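Local coordinates for fimbrin (Schizosaccharomyces pombe, PDB 1RT8), which binds and crosslinks actin filaments and takes part in cell polarity, cytokinesis, mating and spore formation, at residues 237-240 with 241-244; 322-325 with 326-329; 303-306 with 307-310. All coordinates share one frame; numbering follows the deposited sequence.

All three contacts are local, each made within one continuous run of eight residues. Contact 1 lies in the second calponin-homology repeat, in the first actin-binding region; contacts 2 and 3 share the third repeat, in the second region, with centres about 21 Å apart. Residues of both touch helix 379-397, and contact 3 also touches helix 314-323, which leads into contact 2. Contacts 1 and 3 are partly buried and join backbone bonds at a helix start to apolar packing, aliphatic with a methionine in contact 1, largely aromatic in contact 3. Contact 2 is a surface turn beyond a helix end, whose two sides are joined by a hydroxyl-to-carbonyl bond.

Contact 1. Residues 237-240 with 241-244; sequences YLTP and TAMV
T239 caps the N-terminus of the short helix 240-244 with its side chain: OG1 accepts a hydrogen bond from A242 N at 3.0 Å, which satisfies an amide of the first helical turn. A chi1 of 62° sets OG1 between the backbone N and the carbonyl carbon of its own residue, the position from which it meets A242 N. The same hydroxyl also bonds to E12 OE1 of helix 11-25, while OE2 of that carboxylate bonds to T241 OG1; T239 OG1 and T241 OG1 lie 3.3 Å apart beside their shared partner. The next two amides are taken by backbone carbonyls, M243 N by T239 O at 2.8 Å and V244 N by P240 O at 3.1 Å, the latter almost straight at 172°. P240, which has no N-H to donate, fills the first helical position directly after the N-cap, within the second calponin-homology repeat of the first actin-binding region. L238 reaches forward to the first helical turn, CD2 meeting M243 CE at 3.6 Å and CD1 approaching A242 CB at 4.0 Å. The bend of M243 at chi3 (-67°) turns its methyl to the leucine, and the two side chains cross at about a right angle. Both also touch Y196 of helix 194-203, and M243 continues onto A222 and V225 of helix 218-230.

Contact 2. Residues 322-325 with 326-329; sequences KITP and NTVN
This is a surface turn, in which T324 and T327 meet just beyond the C-terminal end of helix 314-323, within the third calponin-homology repeat. T324 is the first residue to leave helical backbone angles, and the chain then reverses direction in a type II beta turn made of T324 to T327, with P325 and N326 at its corners and N326 at positive phi. One side-chain hydrogen bond spans the turn: T327 OG1 donates to T324 O over only 2.5 Å, a short bond. The hydroxyl does not approach end-on. It comes in at a C=O...O angle of 133°, and is tilted 28° from the carbonyl plane. The bond depends on the rotation of the T327 side chain, whose OG1 stands beside its own backbone N and opposite the carbonyl carbon (chi1 -71°), pointing back across the turn. The same oxygen packs close against the aliphatic part of T324, 3.1 Å from CB and 3.2 Å from CG2, and the two side chains cross obliquely. T324 OG1 takes no part in this bond, which runs from a side-chain hydroxyl to a main-chain carbonyl. The outgoing limb of the turn is tied back to the preceding helix as well, because D321 OD1 accepts from the backbone amides of both T327 and V328. T327 rests on L358 of helix 345-361 and on Q362 just after it, V328 packs on Y354 and L358, and I323, at the end of helix 314-323, touches M389 and N393 of helix 379-397.

Contact 3. Residues 303-306 with 307-310; sequences IHDF and FNNL
The rings of F306 and F307 form an edge-to-face (T-shaped) pair, centroids 5.1 Å apart and planes at 85°. F306 supplies the edge: its CD2 stands over the centre of the F307 ring. One face of F306 carries L310 CD1, a CH-pi contact 4.3 Å from the ring centroid, while R379 makes a cation-pi contact with F307. The pair sits on the short, weakly bonded helix 306-309 of the third calponin-homology repeat, in the second actin-binding region. With CG opposite its backbone N (chi1 -178°), F306 reaches inward between F290 and T291 of helix 282-296 and T382, L383 and V386 of helix 379-397. I303 CD1 adds to this apolar layer, 4.1 Å from L310 CD2. D305, just ahead of the helix, makes the polar bonds. N308 ND2 donates to D305 OD2 at 3.1 Å, meeting the oxygen from above the carboxylate plane, with the carboxylate and amide planes 83° apart. Replacing D305 by an alanine would remove the carboxylate, and N308 ND2 would probably lose its mate on this side. The main-chain carbonyl oxygen D305 O accepts two amides, N309 N at 2.8 Å, almost in line with the C=O bond, and N308 N at 3.1 Å, from above the carbonyl plane.

Contact 1. Residues 237-240 with 241-244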
# COMPACT_ATOMS: atom_id res chain seq x y z
N TYR A 237 5.68 20.41 -6.92
CA TYR A 237 5.88 19.34 -7.89
C TYR A 237 5.89 19.70 -9.38
O TYR A 237 6.76 19.25 -10.13
CB TYR A 237 4.84 18.23 -7.71
CG TYR A 237 4.79 17.60 -6.35
CD1 TYR A 237 3.95 18.09 -5.36
CD2 TYR A 237 5.59 16.49 -6.05
CE1 TYR A 237 3.89 17.49 -4.09
CE2 TYR A 237 5.54 15.88 -4.79
CZ TYR A 237 4.69 16.39 -3.82
OH TYR A 237 4.64 15.80 -2.57
N LEU A 238 4.90 20.49 -9.80
CA LEU A 238 4.74 20.85 -11.21
C LEU A 238 5.53 22.06 -11.73
O LEU A 238 5.60 23.09 -11.08
CB LEU A 238 3.25 21.06 -11.50
CG LEU A 238 2.76 21.08 -12.94
CD1 LEU A 238 3.07 19.75 -13.61
CD2 LEU A 238 1.26 21.35 -12.96
N THR A 239 6.10 21.91 -12.92
CA THR A 239 6.84 22.98 -13.56
C THR A 239 6.13 23.31 -14.88
O THR A 239 5.37 22.49 -15.40
CB THR A 239 8.28 22.56 -13.89
OG1 THR A 239 8.26 21.47 -14.82
CG2 THR A 239 9.03 22.17 -12.62
N PRO A 240 6.38 24.50 -15.43
CA PRO A 240 5.74 24.88 -16.70
C PRO A 240 5.94 23.83 -17.78
O PRO A 240 5.00 23.47 -18.48
CB PRO A 240 6.43 26.20 -17.04
CG PRO A 240 6.71 26.78 -15.69
CD PRO A 240 7.26 25.58 -14.94
N THR A 241 7.17 23.33 -17.90
CA THR A 241 7.50 22.33 -18.90
C THR A 241 6.86 20.97 -18.60
O THR A 241 6.43 20.26 -19.51
CB THR A 241 9.04 22.16 -19.03
OG1 THR A 241 9.62 22.08 -17.72
CG2 THR A 241 9.65 23.33 -19.79
N ALA A 242 6.80 20.60 -17.32
CA ALA A 242 6.19 19.33 -16.93
C ALA A 242 4.68 19.39 -17.17
O ALA A 242 4.05 18.38 -17.46
CB ALA A 242 6.48 19.02 -15.47
N MET A 243 4.12 20.58 -17.04
CA MET A 243 2.69 20.77 -17.26
C MET A 243 2.35 20.56 -18.73
O MET A 243 1.47 19.77 -19.07
CB MET A 243 2.25 22.17 -16.86
CG MET A 243 0.76 22.39 -17.09
SD MET A 243 0.19 24.07 -16.80
CE MET A 243 0.43 24.19 -15.07
N VAL A 244 3.04 21.31 -19.59
CA VAL A 244 2.82 21.24 -21.03
C VAL A 244 3.16 19.86 -21.57
O VAL A 244 2.58 19.41 -22.56
CB VAL A 244 3.67 22.30 -21.76
CG1 VAL A 244 3.56 22.12 -23.26
CG2 VAL A 244 3.20 23.69 -21.36

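Contact 2. Residues 322-325 with 326-329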
# COMPACT_ATOMS: atom_id res chain seq x y z
N LYS A 322 -3.01 -17.74 -10.25
CA LYS A 322 -1.76 -17.11 -9.81
C LYS A 322 -1.05 -18.01 -8.81
O LYS A 322 0.17 -18.06 -8.77
CB LYS A 322 -2.03 -15.76 -9.16
CG LYS A 322 -2.66 -14.72 -10.08
CD LYS A 322 -1.65 -14.18 -11.08
CE LYS A 322 -2.26 -13.02 -11.87
NZ LYS A 322 -1.30 -12.43 -12.84
N ILE A 323 -1.84 -18.71 -8.00
CA ILE A 323 -1.32 -19.61 -6.98
C ILE A 323 -0.95 -20.96 -7.59
O ILE A 323 0.01 -21.60 -7.16
CB ILE A 323 -2.36 -19.81 -5.85
CG1 ILE A 323 -2.63 -18.48 -5.15
CG2 ILE A 323 -1.86 -20.84 -4.85
CD1 ILE A 323 -3.75 -18.55 -4.13
N THR A 324 -1.73 -21.40 -8.57
CA THR A 324 -1.50 -22.68 -9.24
C THR A 324 -1.80 -22.53 -10.73
O THR A 324 -2.93 -22.70 -11.16
CB THR A 324 -2.42 -23.78 -8.68
OG1 THR A 324 -2.36 -23.79 -7.25
CG2 THR A 324 -1.99 -25.15 -9.20
N PRO A 325 -0.78 -22.20 -11.53
CA PRO A 325 -0.95 -22.03 -12.97
C PRO A 325 -1.67 -23.20 -13.61
O PRO A 325 -1.50 -24.35 -13.19
CB PRO A 325 0.47 -21.88 -13.47
CG PRO A 325 1.13 -21.16 -12.32
CD PRO A 325 0.62 -21.94 -11.14
N ASN A 326 -2.48 -22.90 -14.62
CA ASN A 326 -3.25 -23.91 -15.34
C ASN A 326 -4.30 -24.61 -14.49
O ASN A 326 -4.58 -25.79 -14.67
CB ASN A 326 -2.34 -24.97 -15.95
CG ASN A 326 -1.49 -24.42 -17.07
OD1 ASN A 326 -1.97 -23.67 -17.93
ND2 ASN A 326 -0.22 -24.81 -17.09
N THR A 327 -4.90 -23.88 -13.55
CA THR A 327 -5.93 -24.46 -12.71
C THR A 327 -7.29 -24.15 -13.34
O THR A 327 -8.19 -25.00 -13.37
CB THR A 327 -5.91 -23.88 -11.28
OG1 THR A 327 -4.75 -24.36 -10.59
CG2 THR A 327 -7.16 -24.29 -10.51
N VAL A 328 -7.41 -22.94 -13.87
CA VAL A 328 -8.66 -22.50 -14.47
C VAL A 328 -8.78 -22.63 -15.98
O VAL A 328 -7.89 -22.23 -16.73
CB VAL A 328 -8.92 -21.02 -14.09
CG1 VAL A 328 -10.25 -20.56 -14.64
CG2 VAL A 328 -8.87 -20.86 -12.58
N ASN A 329 -9.89 -23.21 -16.43
CA ASN A 329 -10.16 -23.34 -17.85
C ASN A 329 -10.96 -22.09 -18.19
O ASN A 329 -12.19 -22.08 -18.04
CB ASN A 329 -11.01 -24.58 -18.13
CG ASN A 329 -11.37 -24.71 -19.61
OD1 ASN A 329 -11.98 -25.70 -20.02
ND2 ASN A 329 -11.00 -23.71 -20.40

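Contact 3. Residues 303-306 with 307-310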
# COMPACT_ATOMS: atom_id res chain seq x y z
N ILE A 303 -8.30 -4.56 -6.23
CA ILE A 303 -9.47 -4.47 -5.37
C ILE A 303 -9.50 -3.21 -4.52
O ILE A 303 -8.49 -2.83 -3.92
CB ILE A 303 -9.54 -5.68 -4.41
CG1 ILE A 303 -9.60 -6.98 -5.21
CG2 ILE A 303 -10.72 -5.53 -3.45
CD1 ILE A 303 -9.21 -8.19 -4.40
N HIS A 304 -10.66 -2.56 -4.45
CA HIS A 304 -10.81 -1.36 -3.62
C HIS A 304 -12.08 -1.45 -2.78
O HIS A 304 -12.36 -0.59 -1.95
CB HIS A 304 -10.84 -0.11 -4.52
CG HIS A 304 -9.51 0.17 -5.18
ND1 HIS A 304 -8.43 0.67 -4.48
CD2 HIS A 304 -9.08 -0.05 -6.44
CE1 HIS A 304 -7.39 0.74 -5.28
NE2 HIS A 304 -7.75 0.30 -6.48
N ASP A 305 -12.81 -2.54 -3.00
CA ASP A 305 -14.06 -2.81 -2.28
C ASP A 305 -14.26 -4.34 -2.25
O ASP A 305 -14.92 -4.91 -3.12
CB ASP A 305 -15.24 -2.13 -2.99
CG ASP A 305 -16.51 -2.15 -2.16
OD1 ASP A 305 -16.52 -2.83 -1.13
OD2 ASP A 305 -17.50 -1.49 -2.55
N PHE A 306 -13.66 -4.97 -1.25
CA PHE A 306 -13.68 -6.42 -1.06
C PHE A 306 -15.07 -7.07 -1.13
O PHE A 306 -15.23 -8.14 -1.73
CB PHE A 306 -13.03 -6.77 0.29
CG PHE A 306 -12.96 -8.25 0.59
CD1 PHE A 306 -11.86 -9.00 0.18
CD2 PHE A 306 -13.96 -8.89 1.33
CE1 PHE A 306 -11.76 -10.36 0.51
CE2 PHE A 306 -13.87 -10.24 1.65
CZ PHE A 306 -12.77 -10.97 1.24
N PHE A 307 -16.06 -6.45 -0.52
CA PHE A 307 -17.39 -7.03 -0.49
C PHE A 307 -18.24 -6.85 -1.75
O PHE A 307 -19.41 -7.22 -1.76
CB PHE A 307 -18.14 -6.53 0.74
CG PHE A 307 -17.52 -6.99 2.03
CD1 PHE A 307 -16.84 -6.10 2.85
CD2 PHE A 307 -17.56 -8.34 2.39
CE1 PHE A 307 -16.21 -6.54 4.00
CE2 PHE A 307 -16.93 -8.78 3.54
CZ PHE A 307 -16.25 -7.89 4.35
N ASN A 308 -17.65 -6.29 -2.80
CA ASN A 308 -18.35 -6.13 -4.06
C ASN A 308 -17.49 -6.56 -5.25
O ASN A 308 -18.01 -7.07 -6.24
CB ASN A 308 -18.82 -4.68 -4.27
CG ASN A 308 -20.06 -4.35 -3.45
OD1 ASN A 308 -21.13 -4.93 -3.65
ND2 ASN A 308 -19.91 -3.40 -2.51
N ASN A 309 -16.18 -6.38 -5.14
CA ASN A 309 -15.28 -6.72 -6.24
C ASN A 309 -15.09 -8.22 -6.54
O ASN A 309 -14.48 -8.55 -7.55
CB ASN A 309 -13.90 -6.09 -6.01
CG ASN A 309 -13.96 -4.57 -5.90
OD1 ASN A 309 -14.95 -3.92 -6.27
ND2 ASN A 309 -12.88 -3.98 -5.40
N LEU A 310 -15.58 -9.11 -5.68
CA LEU A 310 -15.42 -10.55 -5.91
C LEU A 310 -16.72 -11.21 -6.35
O LEU A 310 -16.76 -12.43 -6.57
CB LEU A 310 -14.95 -11.26 -4.64
CG LEU A 310 -13.74 -10.69 -3.89
CD1 LEU A 310 -13.28 -11.65 -2.80
CD2 LEU A 310 -12.63 -10.46 -4.87